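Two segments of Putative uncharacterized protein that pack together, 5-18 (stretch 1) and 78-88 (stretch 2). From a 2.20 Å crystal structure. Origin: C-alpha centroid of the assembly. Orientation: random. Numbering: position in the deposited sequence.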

HETATM    1  N   MSE A   5      -6.718   6.448 -20.984  1.00130.87           N
HETATM    2  CA  MSE A   5      -7.325   5.394 -20.120  1.00121.26           C
HETATM    3  C   MSE A   5      -8.684   4.980 -20.676  1.00129.79           C
HETATM    4  O   MSE A   5      -9.508   4.395 -19.972  1.00121.81           O
HETATM    5  CB  MSE A   5      -7.491   5.914 -18.690  1.00109.27           C
HETATM    6  CG  MSE A   5      -7.977   4.863 -17.707  1.00109.30           C
HETATM    7 SE   MSE A   5      -8.579   5.597 -16.034  0.71127.52          SE
HETATM    8  CE  MSE A   5      -7.179   4.937 -14.879  1.00114.48           C
ATOM      9  N   GLN A   6      -8.915   5.290 -21.946  1.00148.36           N
ATOM     10  CA  GLN A   6     -10.175   4.944 -22.590  1.00159.65           C
ATOM     11  C   GLN A   6     -10.406   3.439 -22.553  1.00151.13           C
ATOM     12  O   GLN A   6     -11.529   2.980 -22.354  1.00155.80           O
ATOM     13  CB  GLN A   6     -10.181   5.435 -24.040  1.00171.42           C
ATOM     14  CG  GLN A   6     -11.429   5.050 -24.828  1.00171.99           C
ATOM     15  CD  GLN A   6     -12.714   5.431 -24.113  1.00160.37           C
ATOM     16  OE1 GLN A   6     -12.871   6.561 -23.654  1.00159.26           O
ATOM     17  NE2 GLN A   6     -13.644   4.485 -24.024  1.00152.91           N
ATOM     18  N   ARG A   7      -9.339   2.672 -22.742  1.00138.77           N
ATOM     19  CA  ARG A   7      -9.447   1.221 -22.723  1.00136.39           C
ATOM     20  C   ARG A   7     -10.184   0.722 -21.486  1.00130.54           C
ATOM     21  O   ARG A   7     -10.794  -0.343 -21.516  1.00134.71           O
ATOM     22  CB  ARG A   7      -8.057   0.580 -22.790  1.00139.41           C
ATOM     23  CG  ARG A   7      -7.474   0.509 -24.189  1.00147.10           C
ATOM     24  CD  ARG A   7      -6.089  -0.118 -24.187  1.00154.36           C
ATOM     25  NE  ARG A   7      -5.708  -0.581 -25.521  1.00169.94           N
ATOM     26  CZ  ARG A   7      -4.510  -1.063 -25.842  1.00172.45           C
ATOM     27  NH1 ARG A   7      -3.555  -1.147 -24.923  1.00168.41           N
ATOM     28  NH2 ARG A   7      -4.268  -1.472 -27.080  1.00176.20           N
ATOM     29  N   PHE A   8     -10.133   1.490 -20.402  1.00117.95           N
ATOM     30  CA  PHE A   8     -10.802   1.087 -19.172  1.00109.65           C
ATOM     31  C   PHE A   8     -12.299   0.913 -19.383  1.00120.15           C
ATOM     32  O   PHE A   8     -12.843  -0.164 -19.146  1.00117.39           O
ATOM     33  CB  PHE A   8     -10.580   2.110 -18.058  1.00107.32           C
ATOM     34  CG  PHE A   8     -11.204   1.710 -16.751  1.00 94.29           C
ATOM     35  CD1 PHE A   8     -10.688   0.649 -16.018  1.00 92.93           C
ATOM     36  CD2 PHE A   8     -12.342   2.354 -16.282  1.00 99.84           C
ATOM     37  CE1 PHE A   8     -11.298   0.233 -14.837  1.00 89.80           C
ATOM     38  CE2 PHE A   8     -12.959   1.944 -15.104  1.00 96.09           C
ATOM     39  CZ  PHE A   8     -12.436   0.882 -14.382  1.00 91.74           C
ATOM     40  N   ALA A   9     -12.961   1.984 -19.815  1.00130.36           N
ATOM     41  CA  ALA A   9     -14.398   1.952 -20.064  1.00134.88           C
ATOM     42  C   ALA A   9     -14.701   0.793 -21.004  1.00137.36           C
ATOM     43  O   ALA A   9     -15.760   0.166 -20.928  1.00132.36           O
ATOM     44  CB  ALA A   9     -14.847   3.264 -20.686  1.00137.75           C
ATOM     45  N   ASP A  10     -13.748   0.523 -21.889  1.00141.58           N
ATOM     46  CA  ASP A  10     -13.856  -0.552 -22.862  1.00148.92           C
ATOM     47  C   ASP A  10     -13.693  -1.921 -22.203  1.00139.81           C
ATOM     48  O   ASP A  10     -14.370  -2.882 -22.572  1.00145.36           O
ATOM     49  CB  ASP A  10     -12.796  -0.358 -23.949  1.00158.37           C
ATOM     50  CG  ASP A  10     -12.544  -1.616 -24.752  1.00170.02           C
ATOM     51  OD1 ASP A  10     -13.507  -2.165 -25.327  1.00174.47           O
ATOM     52  OD2 ASP A  10     -11.376  -2.054 -24.806  1.00175.03           O
ATOM     53  N   LEU A  11     -12.791  -2.008 -21.230  1.00128.52           N
ATOM     54  CA  LEU A  11     -12.551  -3.263 -20.529  1.00124.49           C
ATOM     55  C   LEU A  11     -13.577  -3.524 -19.433  1.00116.64           C
ATOM     56  O   LEU A  11     -13.772  -4.667 -19.025  1.00119.67           O
ATOM     57  CB  LEU A  11     -11.138  -3.287 -19.941  1.00120.12           C
ATOM     58  CG  LEU A  11     -10.051  -3.874 -20.849  1.00122.61           C
ATOM     59  CD1 LEU A  11      -9.986  -3.104 -22.155  1.00127.33           C
ATOM     60  CD2 LEU A  11      -8.710  -3.832 -20.139  1.00112.94           C
ATOM     61  N   ARG A  12     -14.233  -2.473 -18.954  1.00111.82           N
ATOM     62  CA  ARG A  12     -15.251  -2.646 -17.924  1.00111.83           C
ATOM     63  C   ARG A  12     -16.440  -3.334 -18.573  1.00112.74           C
ATOM     64  O   ARG A  12     -16.838  -4.431 -18.179  1.00108.04           O
ATOM     65  CB  ARG A  12     -15.715  -1.300 -17.372  1.00107.23           C
ATOM     66  CG  ARG A  12     -16.796  -1.436 -16.311  1.00102.33           C
ATOM     67  CD  ARG A  12     -17.626  -0.178 -16.199  1.00102.97           C
ATOM     68  NE  ARG A  12     -16.786   1.013 -16.218  1.00120.51           N
ATOM     69  CZ  ARG A  12     -17.211   2.233 -15.911  1.00120.38           C
ATOM     70  NH1 ARG A  12     -18.474   2.429 -15.551  1.00116.07           N
ATOM     71  NH2 ARG A  12     -16.370   3.256 -15.966  1.00115.84           N
ATOM     72  N   ASP A  13     -17.003  -2.668 -19.576  1.00127.05           N
ATOM     73  CA  ASP A  13     -18.150  -3.185 -20.307  1.00133.43           C
ATOM     74  C   ASP A  13     -17.901  -4.608 -20.798  1.00133.30           C
ATOM     75  O   ASP A  13     -18.828  -5.406 -20.916  1.00139.94           O
ATOM     76  CB  ASP A  13     -18.454  -2.276 -21.500  1.00142.99           C
ATOM     77  CG  ASP A  13     -19.631  -2.762 -22.318  1.00160.03           C
ATOM     78  OD1 ASP A  13     -20.745  -2.847 -21.764  1.00168.74           O
ATOM     79  OD2 ASP A  13     -19.443  -3.061 -23.516  1.00166.36           O
ATOM     80  N   ARG A  14     -16.640  -4.920 -21.073  1.00132.72           N
ATOM     81  CA  ARG A  14     -16.257  -6.238 -21.562  1.00136.97           C
ATOM     82  C   ARG A  14     -15.967  -7.213 -20.419  1.00129.18           C
ATOM     83  O   ARG A  14     -15.679  -8.386 -20.654  1.00135.30           O
ATOM     84  CB  ARG A  14     -15.026  -6.112 -22.462  1.00142.21           C
ATOM     85  CG  ARG A  14     -14.636  -7.390 -23.187  1.00152.87           C
ATOM     86  CD  ARG A  14     -13.421  -7.163 -24.076  1.00159.15           C
ATOM     87  NE  ARG A  14     -13.145  -8.310 -24.936  1.00172.13           N
ATOM     88  CZ  ARG A  14     -12.157  -8.357 -25.823  1.00180.25           C
ATOM     89  NH1 ARG A  14     -11.345  -7.318 -25.970  1.00181.86           N
ATOM     90  NH2 ARG A  14     -11.982  -9.441 -26.570  1.00184.60           N
ATOM     91  N   LYS A  15     -16.043  -6.720 -19.187  1.00117.15           N
ATOM     92  CA  LYS A  15     -15.784  -7.542 -18.009  1.00104.88           C
ATOM     93  C   LYS A  15     -14.456  -8.286 -18.130  1.00101.45           C
ATOM     94  O   LYS A  15     -14.327  -9.418 -17.662  1.00101.86           O
ATOM     95  CB  LYS A  15     -16.916  -8.552 -17.806  1.00110.72           C
ATOM     96  CG  LYS A  15     -18.302  -7.944 -17.862  1.00111.80           C
ATOM     97  CD  LYS A  15     -18.440  -6.798 -16.884  1.00104.96           C
ATOM     98  CE  LYS A  15     -19.758  -6.078 -17.073  1.00113.60           C
ATOM     99  NZ  LYS A  15     -19.863  -4.890 -16.188  1.00112.16           N
ATOM    100  N   ALA A  16     -13.473  -7.646 -18.758  1.00102.39           N
ATOM    101  CA  ALA A  16     -12.155  -8.246 -18.943  1.00109.27           C
ATOM    102  C   ALA A  16     -11.301  -8.133 -17.680  1.00104.25           C
ATOM    103  O   ALA A  16     -10.271  -7.458 -17.677  1.00108.63           O
ATOM    104  CB  ALA A  16     -11.442  -7.578 -20.115  1.00114.00           C
ATOM    105  N   TYR A  17     -11.729  -8.806 -16.616  1.00 93.13           N
ATOM    106  CA  TYR A  17     -11.023  -8.782 -15.337  1.00 91.17           C
ATOM    107  C   TYR A  17      -9.548  -9.157 -15.464  1.00 94.43           C
ATOM    108  O   TYR A  17      -8.667  -8.421 -15.026  1.00 91.98           O
ATOM    109  CB  TYR A  17     -11.691  -9.741 -14.346  1.00 93.17           C
ATOM    110  CG  TYR A  17     -13.183  -9.540 -14.174  1.00 95.86           C
ATOM    111  CD1 TYR A  17     -13.709  -8.284 -13.884  1.00 85.57           C
ATOM    112  CD2 TYR A  17     -14.065 -10.615 -14.273  1.00 92.96           C
ATOM    113  CE1 TYR A  17     -15.075  -8.102 -13.693  1.00 83.69           C
ATOM    114  CE2 TYR A  17     -15.433 -10.443 -14.083  1.00 90.61           C
ATOM    115  CZ  TYR A  17     -15.930  -9.185 -13.794  1.00 98.16           C
ATOM    116  OH  TYR A  17     -17.280  -9.008 -13.596  1.00 90.37           O
ATOM    117  N   ALA A  18      -9.296 -10.311 -16.071  1.00116.42           N
ATOM    118  CA  ALA A  18      -7.946 -10.834 -16.252  1.00122.28           C
ATOM    119  C   ALA A  18      -6.897  -9.845 -16.763  1.00119.48           C
ATOM    120  O   ALA A  18      -5.801  -9.759 -16.208  1.00109.67           O
ATOM    121  CB  ALA A  18      -7.994 -12.056 -17.169  1.00129.34           C
ATOM    122  N   LEU A  78     -13.950   2.284  -7.273  1.00 53.78           N
ATOM    123  CA  LEU A  78     -14.500   3.600  -7.575  1.00 55.97           C
ATOM    124  C   LEU A  78     -14.660   3.846  -9.063  1.00 63.40           C
ATOM    125  O   LEU A  78     -15.714   4.296  -9.508  1.00 67.41           O
ATOM    126  CB  LEU A  78     -13.616   4.699  -6.984  1.00 67.10           C
ATOM    127  CG  LEU A  78     -14.314   5.713  -6.077  1.00 67.73           C
ATOM    128  CD1 LEU A  78     -13.337   6.812  -5.718  1.00 71.46           C
ATOM    129  CD2 LEU A  78     -15.524   6.302  -6.773  1.00 52.95           C
HETATM  130  N   MSE A  79     -13.613   3.569  -9.834  1.00 59.68           N
HETATM  131  CA  MSE A  79     -13.695   3.802 -11.263  1.00 69.53           C
HETATM  132  C   MSE A  79     -14.470   2.720 -11.999  1.00 77.27           C
HETATM  133  O   MSE A  79     -14.805   2.873 -13.170  1.00 85.50           O
HETATM  134  CB  MSE A  79     -12.298   4.009 -11.870  1.00 67.04           C
HETATM  135  CG  MSE A  79     -11.215   3.045 -11.461  1.00 69.84           C
HETATM  136 SE   MSE A  79      -9.513   3.591 -12.260  0.69 91.45          SE
HETATM  137  CE  MSE A  79      -9.077   5.051 -11.097  1.00116.09           C
ATOM    138  N   TRP A  80     -14.768   1.630 -11.302  1.00 77.79           N
ATOM    139  CA  TRP A  80     -15.544   0.551 -11.896  1.00 83.42           C
ATOM    140  C   TRP A  80     -17.008   0.924 -11.703  1.00 79.95           C
ATOM    141  O   TRP A  80     -17.860   0.615 -12.534  1.00 74.93           O
ATOM    142  CB  TRP A  80     -15.238  -0.773 -11.197  1.00 70.47           C
ATOM    143  CG  TRP A  80     -15.965  -1.941 -11.781  1.00 72.97           C
ATOM    144  CD1 TRP A  80     -17.241  -2.347 -11.493  1.00 75.72           C
ATOM    145  CD2 TRP A  80     -15.473  -2.844 -12.772  1.00 73.39           C
ATOM    146  NE1 TRP A  80     -17.569  -3.448 -12.244  1.00 80.70           N
ATOM    147  CE2 TRP A  80     -16.496  -3.778 -13.042  1.00 79.34           C
ATOM    148  CE3 TRP A  80     -14.258  -2.962 -13.466  1.00 80.13           C
ATOM    149  CZ2 TRP A  80     -16.352  -4.811 -13.971  1.00 85.83           C
ATOM    150  CZ3 TRP A  80     -14.110  -3.991 -14.394  1.00 86.86           C
ATOM    151  CH2 TRP A  80     -15.153  -4.902 -14.635  1.00 89.40           C
ATOM    152  N   ASN A  81     -17.279   1.613 -10.603  1.00 79.63           N
ATOM    153  CA  ASN A  81     -18.624   2.049 -10.272  1.00 79.76           C
ATOM    154  C   ASN A  81     -18.906   3.475 -10.739  1.00 84.19           C
ATOM    155  O   ASN A  81     -19.975   4.017 -10.459  1.00 86.07           O
ATOM    156  CB  ASN A  81     -18.840   1.957  -8.760  1.00 85.06           C
ATOM    157  CG  ASN A  81     -18.940   0.523  -8.265  1.00 96.73           C
ATOM    158  OD1 ASN A  81     -18.008  -0.275  -8.403  1.00 86.60           O
ATOM    159  ND2 ASN A  81     -20.082   0.191  -7.678  1.00 95.05           N
ATOM    160  N   ARG A  82     -17.958   4.086 -11.443  1.00 81.45           N
ATOM    161  CA  ARG A  82     -18.154   5.453 -11.921  1.00 91.77           C
ATOM    162  C   ARG A  82     -17.823   5.684 -13.383  1.00112.49           C
ATOM    163  O   ARG A  82     -17.423   4.770 -14.106  1.00 94.85           O
ATOM    164  CB  ARG A  82     -17.345   6.452 -11.085  1.00 86.08           C
ATOM    165  CG  ARG A  82     -17.941   6.760  -9.724  1.00 90.18           C
ATOM    166  CD  ARG A  82     -17.322   8.010  -9.098  1.00 93.65           C
ATOM    167  NE  ARG A  82     -17.735   9.253  -9.756  1.00 98.36           N
ATOM    168  CZ  ARG A  82     -17.141   9.786 -10.821  1.00 99.22           C
ATOM    169  NH1 ARG A  82     -16.089   9.192 -11.372  1.00 95.40           N
ATOM    170  NH2 ARG A  82     -17.600  10.922 -11.335  1.00 98.20           N
ATOM    171  N   GLU A  83     -18.006   6.929 -13.804  1.00141.74           N
ATOM    172  CA  GLU A  83     -17.729   7.343 -15.169  1.00150.40           C
ATOM    173  C   GLU A  83     -16.215   7.343 -15.354  1.00144.35           C
ATOM    174  O   GLU A  83     -15.486   8.039 -14.643  1.00150.09           O
ATOM    175  CB  GLU A  83     -18.330   8.732 -15.416  1.00152.66           C
ATOM    176  CG  GLU A  83     -19.865   8.767 -15.332  1.00156.69           C
ATOM    177  CD  GLU A  83     -20.403   8.369 -13.964  1.00157.99           C
ATOM    178  OE1 GLU A  83     -20.171   9.118 -12.989  1.00155.64           O
ATOM    179  OE2 GLU A  83     -21.056   7.304 -13.866  1.00160.24           O
ATOM    180  N   SER A  84     -15.755   6.531 -16.302  1.00130.67           N
ATOM    181  CA  SER A  84     -14.333   6.381 -16.605  1.00125.38           C
ATOM    182  C   SER A  84     -13.762   7.609 -17.314  1.00128.20           C
ATOM    183  O   SER A  84     -13.167   7.492 -18.384  1.00142.95           O
ATOM    184  CB  SER A  84     -14.129   5.131 -17.473  1.00129.40           C
ATOM    185  OG  SER A  84     -12.763   4.922 -17.785  1.00131.05           O
ATOM    186  N   LEU A  85     -13.945   8.780 -16.710  1.00118.26           N
ATOM    187  CA  LEU A  85     -13.453  10.034 -17.285  1.00122.85           C
ATOM    188  C   LEU A  85     -11.945  10.141 -17.114  1.00114.95           C
ATOM    189  O   LEU A  85     -11.192  10.256 -18.083  1.00116.64           O
ATOM    190  CB  LEU A  85     -14.137  11.223 -16.600  1.00124.27           C
ATOM    191  CG  LEU A  85     -13.722  12.640 -17.007  1.00120.99           C
ATOM    192  CD1 LEU A  85     -14.916  13.559 -16.855  1.00123.17           C
ATOM    193  CD2 LEU A  85     -12.550  13.131 -16.163  1.00115.94           C
ATOM    194  N   GLU A  86     -11.526  10.126 -15.859  1.00110.07           N
ATOM    195  CA  GLU A  86     -10.124  10.186 -15.494  1.00101.73           C
ATOM    196  C   GLU A  86     -10.087   9.494 -14.146  1.00101.54           C
ATOM    197  O   GLU A  86     -11.121   9.353 -13.492  1.00102.06           O
ATOM    198  CB  GLU A  86      -9.639  11.639 -15.380  1.00107.63           C
ATOM    199  CG  GLU A  86      -8.153  11.775 -15.041  1.00106.42           C
ATOM    200  CD  GLU A  86      -7.538  13.069 -15.555  1.00111.16           C
ATOM    201  OE1 GLU A  86      -8.157  14.139 -15.383  1.00114.76           O
ATOM    202  OE2 GLU A  86      -6.428  13.015 -16.126  1.00110.83           O
ATOM    203  N   ALA A  87      -8.908   9.042 -13.742  1.00 91.79           N
ATOM    204  CA  ALA A  87      -8.765   8.354 -12.470  1.00 84.97           C
ATOM    205  C   ALA A  87      -9.034   9.309 -11.308  1.00 73.23           C
ATOM    206  O   ALA A  87      -8.537  10.430 -11.291  1.00 79.99           O
ATOM    207  CB  ALA A  87      -7.363   7.769 -12.359  1.00 90.24           C
ATOM    208  N   PRO A  88      -9.846   8.884 -10.328  1.00 70.36           N
ATOM    209  CA  PRO A  88     -10.126   9.769  -9.189  1.00 68.65           C
ATOM    210  C   PRO A  88      -8.849  10.002  -8.393  1.00 67.19           C
ATOM    211  O   PRO A  88      -7.902   9.227  -8.498  1.00 79.45           O
ATOM    212  CB  PRO A  88     -11.175   8.995  -8.397  1.00 66.76           C
ATOM    213  CG  PRO A  88     -10.833   7.567  -8.697  1.00 63.14           C
ATOM    214  CD  PRO A  88     -10.564   7.607 -10.187  1.00 66.03           C
TER

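The most unusual feature of this contact is the use made of Arg 12, whose aliphatic stem lies on a tryptophan while its charged end turns to backbone carbonyls. CG of Arg 12 sits 3.9 Å from the centroid of the six-membered ring of Trp 80, defined by CD2, CE2, CE3, CZ2, CZ3 and CH2, and only 4° off the ring normal, so the methylene meets the pi cloud almost head-on. Beyond it, chi3 is -44° (m), and the end of the side chain comes nearer stretch 2 than its sideways CA-to-CB bond would suggest. There NH2 of Arg 12 donates to O of Arg 82 at 2.6 Å; the distance is short, but the N-H...O angle of 128° makes the bond weak. O of Met 79 lies over one face of the guanidinium, 3.2 Å from NH2 of Arg 12, at too poor an angle for a hydrogen bond. The carbonyl can still favour the positive charge electrostatically. NE of Arg 12 is buried by the contact without a partner.

The backbone register sets the frame for these contacts. The helix of stretch 1 packs against the end of a helix at 78-80 and the loop that follows. CA atoms pair Met 5 with Glu 86 at 7.2 Å, Ala 9 with Ser 84 at 5.6 Å and Arg 12 with Trp 80 at 6.8 Å, so the chains run in opposite senses. The closest of these approaches joins two small residues, with CB of Ala 9 3.8 Å from CB of Ser 84.

On the Met 5 side of the arginine, the packing is largely apolar. SE of Met 79 stands 4.6 Å from the centroid of the Phe 8 ring and 14° off its normal, a sulfur-aromatic type of contact made here by selenium. The edge of that ring faces polar atoms, including OG of Ser 84, 3.0 Å from CD2 of Phe 8. CE of Met 5 extends the cluster, lying 3.8 Å both from SE of Met 79 and from CB of Ala 87.

Trp 80 has the largest area covered by the opposing stretch, 139 Å². Its CA-to-CB bond points away, yet chi1 of -178° (t) and chi2 of -84° accompany a ring that comes nearer. Past the helix, Lys 15 has positive phi (51°) in a Schellman motif. Tyr 17 then meets the indole obliquely: the centroids of the Tyr 17 ring and the Trp 80 six-membered ring are 5.5 Å apart, with planes at 32°, and CE1 of Tyr 17 approaches CH2 of Trp 80 to 3.3 Å.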